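Local coordinates for 4-hydroxybutyrate CoA-transferase (Porphyromonas gingivalis, PDB 3EH7), which probably transfers coenzyme A between acyl-CoA and a carboxylate such as acetate or 4-hydroxybutyrate, at residues Thr215-Ile220 / Met310-Ser315; Ile360-Lys365 / Val393-Ile398; Ser370-Ile375 / Glu423-His428. All coordinates share one frame; numbering follows the deposited sequence.

Contact 1 (Thr215-Ile220 / Met310-Ser315); sequences TLQLGI and MVSINS
Gln217 reaches Ser312 and Asn314 because its CG lies anti to the backbone N (chi1 173°) and its chain then bends at chi2 (-91°), which lays the amide across the neighbouring strand. Asn314 CG stands beside its own backbone N, and the two amide planes meet only 18° apart. They pair both ways. Gln217 NE2 gives a straight bond of 2.9 Å to Asn314 OD1. Asn314 ND2 returns a longer, more bent bond of 3.2 Å to Gln217 OE1, in the carbonyl plane and on a lone pair. Ser312 OG donates to the same OE1 at 2.6 Å, head-on to the C=O. Beside these bonds, strands 215-217 and 310-314 run parallel in the middle of the large mixed sheet. Gln217 N donates to Val311 O at 2.9 Å, and Ile313 N to Gln217 O. On the face of Leu216 and Val311, CD2 of Leu216 meets Val311 CB at 3.9 Å. Leu218 lies alongside Ile313, both touching helix 222-229. One water bridges Gly219 N and Ile313 O. Two donors on OE1 and one acceptor for NE2 fix which way round the buried Gln217 amide sits.

Contact 2 (Ile360-Lys365 / Val393-Ile398); sequences IPSTAK and VTEYGI
A type I beta turn, Thr394 to Gly397, joins the last two strands of the large mixed sheet, and its Glu395 grips the chain leaving the neighbouring strand 355-359. The sheet pairing ends with Ile360 N bonding to Val393 O at 2.8 Å, nearly straight. Beyond it the carboxylate of Glu395 holds Ser362 with both oxygens. Ser362 N donates to Glu395 OE1 at 2.9 Å, on the syn side and close to the carboxylate plane. Ser362 OG donates to Glu395 OE2 at 2.8 Å from well above that plane. Glu395 gets there with CG between its backbone N and carbonyl carbon (chi1 68°) and a bend at chi2. Tyr396 brings its ring edge to the same hydroxyl, with CE2 3.3 Å from Ser362 OG. Its ring also meets Arg422 in a cation-pi contact. Thr394 OG1 accepts from Tyr396 N at 3.0 Å, an ST turn, and also bonds with Ile416 O. A water donates to Glu395 OE2 at 2.7 Å and lies 2.9 Å from Thr363 OG1. Three donors thus share the Glu395 carboxylate, an arrangement that would probably stabilise its negative charge and that ties the turn to the start of the loop after the strand.

Contact 3 (Ser370-Ile375 / Glu423-His428); sequences SRIVPI and EELTKH
Pro374 and Ile372 pack against Leu425 and His428 of the C-terminal helix 419-433, where an edge strand and the residues after it meet a helix; no hydrogen bond joins 370-375 to 423-428. Pro374 sits in the middle of the contact. Its CB lies over one face of the His428 imidazole, 3.8 Å from the ring centroid and 19° off the ring normal, which makes a CH-pi contact. The atom is offset toward the rim, and His428 CG is its nearest ring atom. Pro374 CD presses on Leu425 CD2 at 3.5 Å, tighter than usual for two carbons. The same methyl group, Leu425 CD2, also meets the backbone at Ile372 O. Leu425 CD1 packs instead on Ile372 CG2 at 4.0 Å, the two side chains crossing at about a right angle.

The next shell fixes these groups. Ile372 CG2 lies anti to its backbone N and beside the carbonyl carbon, on the side that Leu425 approaches. Ser370 OG donates to Ile372 O at 2.6 Å and bridges the short bend before the strand. Strand 372-373 itself is paired with strand 318-320 through Val373 and Ile319. Farther out, helix 406-414 adds Leu413 against Ile372 and Ile414 against Leu425. Arg432, one turn along the helix, bonds to Pro374 O through NH2. The contact thereby joins the C-terminal helix to the small four-stranded sheet. Ile375, next in the chain, packs on Glu378 of the second subunit, which places this end of the segment at the partner chain.

The rotation of the imidazole is set from within the helix. His428 ND1 donates to Glu424 O at 3.0 Å with an N-H...O angle of 170°, while the helical bond from His428 N reaches that oxygen from the opposite face of its carbonyl plane.

The three contacts follow one another outward from the centre of the chain. Contact 1 and contact 2 belong to the same mixed sheet, with centres about 17 Å apart, and touch where Ser315 CA packs on Ile360 CG2 at 4.0 Å. Contact 2 and contact 3 are closer, about 13 Å between centres. Arg371 joins them: its N probably bonds to Ser362 O at 3.0 Å and its NE to Thr363 O. Their segments alternate along the sequence. Contacts 1 and 3 do not touch, and their centres lie about 27 Å apart. The nearest atoms of contacts 1 and 3 are about 6 Å apart.

Contact 1 (Thr215-Ile220 / Met310-Ser315)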
ATOM      1  N   THR A 215     -12.056 -16.047   7.411  1.00 19.10           N
ATOM      2  CA  THR A 215     -11.158 -15.613   8.487  1.00 19.37           C
ATOM      3  C   THR A 215     -11.342 -14.142   8.673  1.00 19.24           C
ATOM      4  O   THR A 215     -11.195 -13.361   7.711  1.00 20.09           O
ATOM      5  CB  THR A 215      -9.669 -15.907   8.149  1.00 20.01           C
ATOM      6  OG1 THR A 215      -9.571 -17.226   7.621  1.00 21.76           O
ATOM      7  CG2 THR A 215      -8.766 -15.784   9.413  1.00 19.67           C
ATOM      8  N   LEU A 216     -11.623 -13.727   9.904  1.00 19.29           N
ATOM      9  CA  LEU A 216     -12.007 -12.342  10.135  1.00 20.01           C
ATOM     10  C   LEU A 216     -10.927 -11.507  10.800  1.00 19.86           C
ATOM     11  O   LEU A 216     -10.213 -11.995  11.671  1.00 19.63           O
ATOM     12  CB  LEU A 216     -13.255 -12.268  11.024  1.00 19.65           C
ATOM     13  CG  LEU A 216     -14.477 -13.086  10.627  1.00 21.18           C
ATOM     14  CD1 LEU A 216     -15.534 -12.862  11.689  1.00 20.45           C
ATOM     15  CD2 LEU A 216     -14.989 -12.726   9.224  1.00 19.12           C
ATOM     16  N   GLN A 217     -10.872 -10.236  10.406  1.00 19.13           N
ATOM     17  CA  GLN A 217     -10.229  -9.199  11.179  1.00 19.70           C
ATOM     18  C   GLN A 217     -11.254  -8.113  11.405  1.00 19.97           C
ATOM     19  O   GLN A 217     -11.894  -7.644  10.467  1.00 19.98           O
ATOM     20  CB  GLN A 217      -9.003  -8.617  10.467  1.00 19.44           C
ATOM     21  CG  GLN A 217      -8.394  -7.397  11.204  1.00 18.95           C
ATOM     22  CD  GLN A 217      -8.968  -6.064  10.733  1.00 21.07           C
ATOM     23  OE1 GLN A 217      -9.256  -5.886   9.550  1.00 24.10           O
ATOM     24  NE2 GLN A 217      -9.146  -5.139  11.650  1.00 20.28           N
ATOM     25  N   LEU A 218     -11.423  -7.709  12.650  1.00 21.05           N
ATOM     26  CA  LEU A 218     -12.298  -6.584  12.960  1.00 21.83           C
ATOM     27  C   LEU A 218     -11.955  -6.055  14.326  1.00 22.45           C
ATOM     28  O   LEU A 218     -11.222  -6.707  15.080  1.00 24.01           O
ATOM     29  CB  LEU A 218     -13.799  -6.946  12.865  1.00 21.89           C
ATOM     30  CG  LEU A 218     -14.486  -7.835  13.900  1.00 21.48           C
ATOM     31  CD1 LEU A 218     -15.975  -8.028  13.449  1.00 20.89           C
ATOM     32  CD2 LEU A 218     -13.778  -9.164  14.078  1.00 20.62           C
ATOM     33  N   GLY A 219     -12.478  -4.871  14.638  1.00 23.19           N
ATOM     34  CA  GLY A 219     -12.162  -4.181  15.915  1.00 23.06           C
ATOM     35  C   GLY A 219     -13.238  -4.252  16.993  1.00 23.56           C
ATOM     36  O   GLY A 219     -13.922  -5.264  17.137  1.00 23.33           O
ATOM     37  N   ILE A 220     -13.324  -3.173  17.761  1.00 23.75           N
ATOM     38  CA  ILE A 220     -14.286  -2.985  18.833  1.00 24.84           C
ATOM     39  C   ILE A 220     -15.168  -1.793  18.532  1.00 24.80           C
ATOM     40  O   ILE A 220     -14.854  -0.959  17.653  1.00 25.18           O
ATOM     41  CB  ILE A 220     -13.595  -2.790  20.216  1.00 25.03           C
ATOM     42  CG1 ILE A 220     -12.498  -1.727  20.133  1.00 25.96           C
ATOM     43  CG2 ILE A 220     -13.060  -4.112  20.710  1.00 25.01           C
ATOM     44  CD1 ILE A 220     -12.122  -1.149  21.486  1.00 31.49           C
HETATM   45  N   MSE A 310     -10.144 -14.026   3.735  1.00 19.99           N
HETATM   46  CA  MSE A 310     -10.070 -12.927   4.681  1.00 19.95           C
HETATM   47  C   MSE A 310     -11.280 -12.037   4.466  1.00 20.28           C
HETATM   48  O   MSE A 310     -11.683 -11.766   3.329  1.00 20.87           O
HETATM   49  CB  MSE A 310      -8.797 -12.065   4.519  1.00 18.98           C
HETATM   50  CG  MSE A 310      -7.559 -12.621   5.105  1.00 19.82           C
HETATM   51 SE   MSE A 310      -7.545 -12.873   6.997  0.80 16.71          SE
HETATM   52  CE  MSE A 310      -8.161 -11.153   7.528  1.00 14.11           C
ATOM     53  N   VAL A 311     -11.865 -11.610   5.577  1.00 20.51           N
ATOM     54  CA  VAL A 311     -12.782 -10.493   5.587  1.00 20.19           C
ATOM     55  C   VAL A 311     -12.277  -9.559   6.664  1.00 20.77           C
ATOM     56  O   VAL A 311     -12.212  -9.914   7.849  1.00 19.84           O
ATOM     57  CB  VAL A 311     -14.258 -10.883   5.866  1.00 20.83           C
ATOM     58  CG1 VAL A 311     -15.105  -9.631   5.912  1.00 18.68           C
ATOM     59  CG2 VAL A 311     -14.774 -11.844   4.786  1.00 18.81           C
ATOM     60  N   SER A 312     -11.879  -8.369   6.216  1.00 20.54           N
ATOM     61  CA  SER A 312     -11.376  -7.342   7.086  1.00 21.23           C
ATOM     62  C   SER A 312     -12.464  -6.269   7.221  1.00 21.10           C
ATOM     63  O   SER A 312     -12.996  -5.826   6.216  1.00 21.45           O
ATOM     64  CB  SER A 312     -10.074  -6.786   6.499  1.00 21.14           C
ATOM     65  OG  SER A 312      -9.813  -5.522   7.035  1.00 25.09           O
ATOM     66  N   ILE A 313     -12.823  -5.909   8.457  1.00 21.27           N
ATOM     67  CA  ILE A 313     -13.811  -4.858   8.739  1.00 21.67           C
ATOM     68  C   ILE A 313     -13.180  -3.762   9.582  1.00 22.01           C
ATOM     69  O   ILE A 313     -12.684  -4.001  10.691  1.00 21.29           O
ATOM     70  CB  ILE A 313     -15.080  -5.371   9.502  1.00 22.13           C
ATOM     71  CG1 ILE A 313     -15.709  -6.577   8.813  1.00 24.28           C
ATOM     72  CG2 ILE A 313     -16.119  -4.251   9.635  1.00 22.21           C
ATOM     73  CD1 ILE A 313     -16.852  -7.253   9.628  1.00 23.24           C
ATOM     74  N   ASN A 314     -13.198  -2.551   9.041  1.00 22.70           N
ATOM     75  CA  ASN A 314     -12.694  -1.377   9.736  1.00 23.42           C
ATOM     76  C   ASN A 314     -13.598  -0.170   9.454  1.00 23.89           C
ATOM     77  O   ASN A 314     -14.387  -0.173   8.515  1.00 22.98           O
ATOM     78  CB  ASN A 314     -11.257  -1.072   9.282  1.00 23.34           C
ATOM     79  CG  ASN A 314     -10.291  -2.212   9.597  1.00 24.74           C
ATOM     80  OD1 ASN A 314      -9.892  -2.430  10.753  1.00 25.00           O
ATOM     81  ND2 ASN A 314      -9.930  -2.939   8.590  1.00 24.16           N
ATOM     82  N   SER A 315     -13.476   0.859  10.282  1.00 25.60           N
ATOM     83  CA  SER A 315     -14.186   2.114  10.092  1.00 26.66           C
ATOM     84  C   SER A 315     -13.199   3.217   9.797  1.00 26.83           C
ATOM     85  O   SER A 315     -11.980   3.018   9.904  1.00 27.28           O
ATOM     86  CB  SER A 315     -14.965   2.452  11.344  1.00 27.41           C
ATOM     87  OG  SER A 315     -15.856   1.397  11.578  1.00 31.47           O
TER
HETATM   88  O   HOH W   1     -13.898  -3.335  13.034  1.00 24.07           O

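Contact 2 (Ile360-Lys365 / Val393-Ile398)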
ATOM      1  N   ILE A 360     -19.055   2.173   7.995  1.00 22.49           N
ATOM      2  CA  ILE A 360     -19.176   3.477   8.630  1.00 22.86           C
ATOM      3  C   ILE A 360     -20.630   3.933   8.674  1.00 23.05           C
ATOM      4  O   ILE A 360     -21.413   3.583   7.781  1.00 23.45           O
ATOM      5  CB  ILE A 360     -18.344   4.544   7.899  1.00 22.86           C
ATOM      6  CG1 ILE A 360     -18.628   4.521   6.395  1.00 21.28           C
ATOM      7  CG2 ILE A 360     -16.865   4.299   8.148  1.00 24.29           C
ATOM      8  CD1 ILE A 360     -18.207   5.766   5.724  1.00 22.55           C
ATOM      9  N   PRO A 361     -20.991   4.701   9.722  1.00 22.48           N
ATOM     10  CA  PRO A 361     -22.233   5.441   9.724  1.00 21.90           C
ATOM     11  C   PRO A 361     -22.177   6.432   8.569  1.00 20.94           C
ATOM     12  O   PRO A 361     -21.106   6.965   8.276  1.00 20.65           O
ATOM     13  CB  PRO A 361     -22.201   6.188  11.058  1.00 22.03           C
ATOM     14  CG  PRO A 361     -21.168   5.580  11.851  1.00 21.71           C
ATOM     15  CD  PRO A 361     -20.195   4.963  10.934  1.00 22.96           C
ATOM     16  N   SER A 362     -23.296   6.674   7.908  1.00 20.15           N
ATOM     17  CA  SER A 362     -23.291   7.574   6.761  1.00 19.64           C
ATOM     18  C   SER A 362     -23.092   9.033   7.193  1.00 20.19           C
ATOM     19  O   SER A 362     -22.758   9.897   6.360  1.00 18.50           O
ATOM     20  CB  SER A 362     -24.567   7.424   5.929  1.00 20.24           C
ATOM     21  OG  SER A 362     -25.709   7.900   6.618  1.00 19.89           O
ATOM     22  N   THR A 363     -23.287   9.310   8.484  1.00 20.56           N
ATOM     23  CA  THR A 363     -23.224  10.693   8.975  1.00 21.43           C
ATOM     24  C   THR A 363     -22.356  10.802  10.216  1.00 22.00           C
ATOM     25  O   THR A 363     -21.958   9.808  10.817  1.00 22.83           O
ATOM     26  CB  THR A 363     -24.636  11.284   9.313  1.00 20.97           C
ATOM     27  OG1 THR A 363     -25.163  10.614  10.461  1.00 21.28           O
ATOM     28  CG2 THR A 363     -25.625  11.154   8.135  1.00 21.45           C
ATOM     29  N   ALA A 364     -22.056  12.036  10.576  1.00 23.45           N
ATOM     30  CA  ALA A 364     -21.299  12.325  11.781  1.00 24.16           C
ATOM     31  C   ALA A 364     -21.801  13.641  12.389  1.00 25.02           C
ATOM     32  O   ALA A 364     -22.576  14.391  11.769  1.00 25.04           O
ATOM     33  CB  ALA A 364     -19.828  12.409  11.464  1.00 24.04           C
ATOM     34  N   LYS A 365     -21.345  13.908  13.606  1.00 26.29           N
ATOM     35  CA  LYS A 365     -21.599  15.171  14.299  1.00 26.82           C
ATOM     36  C   LYS A 365     -23.099  15.360  14.395  1.00 26.94           C
ATOM     37  O   LYS A 365     -23.657  16.378  13.965  1.00 26.44           O
ATOM     38  CB  LYS A 365     -20.898  16.352  13.609  1.00 27.45           C
ATOM     39  CG  LYS A 365     -19.359  16.240  13.618  1.00 30.14           C
ATOM     40  CD  LYS A 365     -18.646  17.604  13.517  1.00 34.57           C
ATOM     41  CE  LYS A 365     -19.099  18.466  12.324  1.00 37.44           C
ATOM     42  NZ  LYS A 365     -18.480  18.082  10.994  1.00 40.75           N
ATOM     43  N   VAL A 393     -19.461   0.181   3.338  1.00 19.10           N
ATOM     44  CA  VAL A 393     -20.775  -0.191   3.881  1.00 19.42           C
ATOM     45  C   VAL A 393     -21.304   0.855   4.850  1.00 19.47           C
ATOM     46  O   VAL A 393     -20.596   1.260   5.791  1.00 19.68           O
ATOM     47  CB  VAL A 393     -20.718  -1.553   4.625  1.00 18.97           C
ATOM     48  CG1 VAL A 393     -22.072  -1.895   5.201  1.00 18.50           C
ATOM     49  CG2 VAL A 393     -20.220  -2.687   3.698  1.00 19.16           C
ATOM     50  N   THR A 394     -22.532   1.308   4.600  1.00 19.72           N
ATOM     51  CA  THR A 394     -23.268   2.149   5.539  1.00 19.32           C
ATOM     52  C   THR A 394     -24.598   1.498   5.898  1.00 19.96           C
ATOM     53  O   THR A 394     -24.921   0.427   5.401  1.00 20.07           O
ATOM     54  CB  THR A 394     -23.531   3.550   4.983  1.00 18.87           C
ATOM     55  OG1 THR A 394     -24.547   3.478   3.981  1.00 16.78           O
ATOM     56  CG2 THR A 394     -22.251   4.180   4.415  1.00 16.95           C
ATOM     57  N   GLU A 395     -25.359   2.161   6.765  1.00 20.43           N
ATOM     58  CA  GLU A 395     -26.729   1.748   7.071  1.00 20.94           C
ATOM     59  C   GLU A 395     -27.611   1.754   5.840  1.00 20.44           C
ATOM     60  O   GLU A 395     -28.662   1.158   5.882  1.00 20.59           O
ATOM     61  CB  GLU A 395     -27.370   2.629   8.161  1.00 20.94           C
ATOM     62  CG  GLU A 395     -27.672   4.112   7.781  1.00 22.96           C
ATOM     63  CD  GLU A 395     -26.541   5.086   8.161  1.00 26.30           C
ATOM     64  OE1 GLU A 395     -25.342   4.694   8.105  1.00 25.38           O
ATOM     65  OE2 GLU A 395     -26.857   6.245   8.512  1.00 23.39           O
ATOM     66  N   TYR A 396     -27.199   2.423   4.755  1.00 20.10           N
ATOM     67  CA  TYR A 396     -28.034   2.477   3.546  1.00 20.37           C
ATOM     68  C   TYR A 396     -27.633   1.462   2.494  1.00 20.94           C
ATOM     69  O   TYR A 396     -28.318   1.338   1.500  1.00 20.79           O
ATOM     70  CB  TYR A 396     -28.081   3.891   2.957  1.00 20.12           C
ATOM     71  CG  TYR A 396     -28.742   4.854   3.907  1.00 19.59           C
ATOM     72  CD1 TYR A 396     -30.126   4.903   4.028  1.00 19.14           C
ATOM     73  CD2 TYR A 396     -27.973   5.699   4.712  1.00 19.90           C
ATOM     74  CE1 TYR A 396     -30.744   5.789   4.946  1.00 19.11           C
ATOM     75  CE2 TYR A 396     -28.563   6.575   5.620  1.00 18.48           C
ATOM     76  CZ  TYR A 396     -29.940   6.599   5.738  1.00 19.84           C
ATOM     77  OH  TYR A 396     -30.469   7.465   6.647  1.00 20.95           O
ATOM     78  N   GLY A 397     -26.556   0.713   2.724  1.00 21.12           N
ATOM     79  CA  GLY A 397     -26.214  -0.397   1.833  1.00 21.33           C
ATOM     80  C   GLY A 397     -24.731  -0.581   1.572  1.00 21.47           C
ATOM     81  O   GLY A 397     -23.883  -0.098   2.310  1.00 20.34           O
ATOM     82  N   ILE A 398     -24.437  -1.292   0.496  1.00 21.59           N
ATOM     83  CA  ILE A 398     -23.109  -1.805   0.231  1.00 22.14           C
ATOM     84  C   ILE A 398     -22.665  -1.234  -1.116  1.00 22.81           C
ATOM     85  O   ILE A 398     -23.477  -1.228  -2.065  1.00 22.54           O
ATOM     86  CB  ILE A 398     -23.142  -3.375   0.120  1.00 22.48           C
ATOM     87  CG1 ILE A 398     -23.517  -4.025   1.463  1.00 22.88           C
ATOM     88  CG2 ILE A 398     -21.827  -3.920  -0.362  1.00 20.32           C
ATOM     89  CD1 ILE A 398     -24.133  -5.441   1.335  1.00 23.47           C
TER
HETATM   90  O   HOH W   2     -25.471   7.684  10.326  1.00 18.90           O

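Contact 3 (Ser370-Ile375 / Glu423-His428)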
ATOM      1  N   SER A 370     -21.702  14.629   6.709  1.00 23.50           N
ATOM      2  CA  SER A 370     -21.640  13.377   5.951  1.00 22.98           C
ATOM      3  C   SER A 370     -20.249  12.741   6.055  1.00 23.17           C
ATOM      4  O   SER A 370     -19.251  13.433   5.944  1.00 24.28           O
ATOM      5  CB  SER A 370     -21.917  13.695   4.489  1.00 22.78           C
ATOM      6  OG  SER A 370     -21.946  12.531   3.710  1.00 20.73           O
ATOM      7  N   ARG A 371     -20.161  11.433   6.263  1.00 22.24           N
ATOM      8  CA  ARG A 371     -18.866  10.745   6.106  1.00 21.72           C
ATOM      9  C   ARG A 371     -18.498  10.411   4.636  1.00 20.69           C
ATOM     10  O   ARG A 371     -17.382   9.955   4.352  1.00 20.84           O
ATOM     11  CB  ARG A 371     -18.824   9.472   6.935  1.00 20.99           C
ATOM     12  CG  ARG A 371     -19.108   9.682   8.361  1.00 23.19           C
ATOM     13  CD  ARG A 371     -18.545   8.574   9.237  1.00 24.10           C
ATOM     14  NE  ARG A 371     -18.900   8.881  10.623  1.00 26.59           N
ATOM     15  CZ  ARG A 371     -18.276   8.391  11.687  1.00 30.94           C
ATOM     16  NH1 ARG A 371     -17.238   7.543  11.559  1.00 34.07           N
ATOM     17  NH2 ARG A 371     -18.682   8.748  12.893  1.00 31.29           N
ATOM     18  N   ILE A 372     -19.437  10.602   3.720  1.00 19.86           N
ATOM     19  CA  ILE A 372     -19.174  10.450   2.299  1.00 19.12           C
ATOM     20  C   ILE A 372     -19.131  11.860   1.773  1.00 19.60           C
ATOM     21  O   ILE A 372     -20.141  12.582   1.773  1.00 19.64           O
ATOM     22  CB  ILE A 372     -20.226   9.564   1.620  1.00 19.35           C
ATOM     23  CG1 ILE A 372     -20.052   8.107   2.109  1.00 19.79           C
ATOM     24  CG2 ILE A 372     -20.140   9.640   0.095  1.00 18.62           C
ATOM     25  CD1 ILE A 372     -21.144   7.120   1.543  1.00 22.14           C
ATOM     26  N   VAL A 373     -17.936  12.291   1.397  1.00 19.20           N
ATOM     27  CA  VAL A 373     -17.710  13.692   1.122  1.00 19.64           C
ATOM     28  C   VAL A 373     -17.274  13.895  -0.325  1.00 20.02           C
ATOM     29  O   VAL A 373     -16.644  13.036  -0.920  1.00 20.22           O
ATOM     30  CB  VAL A 373     -16.682  14.279   2.103  1.00 20.25           C
ATOM     31  CG1 VAL A 373     -17.237  14.208   3.540  1.00 19.55           C
ATOM     32  CG2 VAL A 373     -15.315  13.550   2.002  1.00 17.64           C
ATOM     33  N   PRO A 374     -17.632  15.029  -0.914  1.00 20.58           N
ATOM     34  CA  PRO A 374     -17.089  15.340  -2.230  1.00 20.84           C
ATOM     35  C   PRO A 374     -15.551  15.494  -2.229  1.00 21.32           C
ATOM     36  O   PRO A 374     -14.898  15.081  -3.180  1.00 22.08           O
ATOM     37  CB  PRO A 374     -17.783  16.644  -2.607  1.00 21.09           C
ATOM     38  CG  PRO A 374     -18.330  17.195  -1.331  1.00 22.22           C
ATOM     39  CD  PRO A 374     -18.483  16.096  -0.363  1.00 20.72           C
ATOM     40  N   ILE A 375     -14.993  16.071  -1.165  1.00 20.86           N
ATOM     41  CA  ILE A 375     -13.553  16.305  -1.048  1.00 21.06           C
ATOM     42  C   ILE A 375     -13.184  16.064   0.405  1.00 20.26           C
ATOM     43  O   ILE A 375     -13.920  16.448   1.310  1.00 20.06           O
ATOM     44  CB  ILE A 375     -13.148  17.761  -1.443  1.00 21.58           C
ATOM     45  CG1 ILE A 375     -13.366  18.009  -2.921  1.00 21.79           C
ATOM     46  CG2 ILE A 375     -11.664  18.025  -1.154  1.00 22.61           C
ATOM     47  CD1 ILE A 375     -13.639  19.457  -3.204  1.00 26.40           C
ATOM     48  N   GLU A 423     -28.162  15.209  -2.578  1.00 21.99           N
ATOM     49  CA  GLU A 423     -28.366  16.255  -3.545  1.00 23.84           C
ATOM     50  C   GLU A 423     -27.092  17.044  -3.788  1.00 24.01           C
ATOM     51  O   GLU A 423     -26.719  17.268  -4.933  1.00 24.11           O
ATOM     52  CB  GLU A 423     -29.480  17.203  -3.091  1.00 24.54           C
ATOM     53  CG  GLU A 423     -30.003  18.061  -4.194  1.00 27.79           C
ATOM     54  CD  GLU A 423     -31.189  18.930  -3.763  1.00 33.14           C
ATOM     55  OE1 GLU A 423     -32.080  18.430  -3.033  1.00 36.81           O
ATOM     56  OE2 GLU A 423     -31.235  20.111  -4.173  1.00 36.45           O
ATOM     57  N   GLU A 424     -26.447  17.473  -2.712  1.00 24.28           N
ATOM     58  CA  GLU A 424     -25.204  18.214  -2.818  1.00 25.00           C
ATOM     59  C   GLU A 424     -24.065  17.335  -3.364  1.00 24.26           C
ATOM     60  O   GLU A 424     -23.246  17.799  -4.146  1.00 23.75           O
ATOM     61  CB  GLU A 424     -24.818  18.802  -1.464  1.00 25.77           C
ATOM     62  CG  GLU A 424     -23.441  19.455  -1.495  1.00 30.34           C
ATOM     63  CD  GLU A 424     -23.307  20.720  -0.653  1.00 35.01           C
ATOM     64  OE1 GLU A 424     -24.109  20.944   0.296  1.00 37.06           O
ATOM     65  OE2 GLU A 424     -22.359  21.484  -0.955  1.00 38.16           O
ATOM     66  N   LEU A 425     -24.015  16.064  -2.968  1.00 23.40           N
ATOM     67  CA  LEU A 425     -23.019  15.156  -3.543  1.00 22.88           C
ATOM     68  C   LEU A 425     -23.223  15.012  -5.062  1.00 22.83           C
ATOM     69  O   LEU A 425     -22.259  15.042  -5.839  1.00 21.91           O
ATOM     70  CB  LEU A 425     -23.049  13.784  -2.870  1.00 21.92           C
ATOM     71  CG  LEU A 425     -22.496  13.704  -1.447  1.00 21.57           C
ATOM     72  CD1 LEU A 425     -22.932  12.370  -0.847  1.00 18.58           C
ATOM     73  CD2 LEU A 425     -20.929  13.867  -1.390  1.00 19.81           C
ATOM     74  N   THR A 426     -24.480  14.874  -5.476  1.00 23.17           N
ATOM     75  CA  THR A 426     -24.807  14.729  -6.886  1.00 24.00           C
ATOM     76  C   THR A 426     -24.408  15.959  -7.698  1.00 25.32           C
ATOM     77  O   THR A 426     -24.020  15.858  -8.870  1.00 23.71           O
ATOM     78  CB  THR A 426     -26.297  14.425  -7.066  1.00 23.83           C
ATOM     79  OG1 THR A 426     -26.572  13.163  -6.458  1.00 23.97           O
ATOM     80  CG2 THR A 426     -26.684  14.359  -8.551  1.00 23.57           C
ATOM     81  N   LYS A 427     -24.490  17.135  -7.089  1.00 27.28           N
ATOM     82  CA  LYS A 427     -24.118  18.308  -7.854  1.00 29.12           C
ATOM     83  C   LYS A 427     -22.604  18.385  -8.031  1.00 29.96           C
ATOM     84  O   LYS A 427     -22.152  18.706  -9.116  1.00 30.31           O
ATOM     85  CB  LYS A 427     -24.785  19.579  -7.336  1.00 29.79           C
ATOM     86  CG  LYS A 427     -24.113  20.351  -6.242  1.00 31.24           C
ATOM     87  CD  LYS A 427     -24.960  21.608  -5.966  1.00 33.65           C
ATOM     88  CE  LYS A 427     -26.208  21.309  -5.106  1.00 34.84           C
ATOM     89  NZ  LYS A 427     -27.438  22.084  -5.563  1.00 36.68           N
ATOM     90  N   HIS A 428     -21.823  18.002  -7.024  1.00 31.56           N
ATOM     91  CA  HIS A 428     -20.379  17.835  -7.230  1.00 32.87           C
ATOM     92  C   HIS A 428     -20.095  16.780  -8.304  1.00 32.76           C
ATOM     93  O   HIS A 428     -19.256  16.979  -9.156  1.00 32.88           O
ATOM     94  CB  HIS A 428     -19.659  17.507  -5.924  1.00 33.46           C
ATOM     95  CG  HIS A 428     -19.518  18.690  -5.014  1.00 37.48           C
ATOM     96  ND1 HIS A 428     -20.518  19.081  -4.141  1.00 41.17           N
ATOM     97  CD2 HIS A 428     -18.513  19.589  -4.861  1.00 40.31           C
ATOM     98  CE1 HIS A 428     -20.129  20.155  -3.474  1.00 41.12           C
ATOM     99  NE2 HIS A 428     -18.915  20.484  -3.891  1.00 42.52           N
TER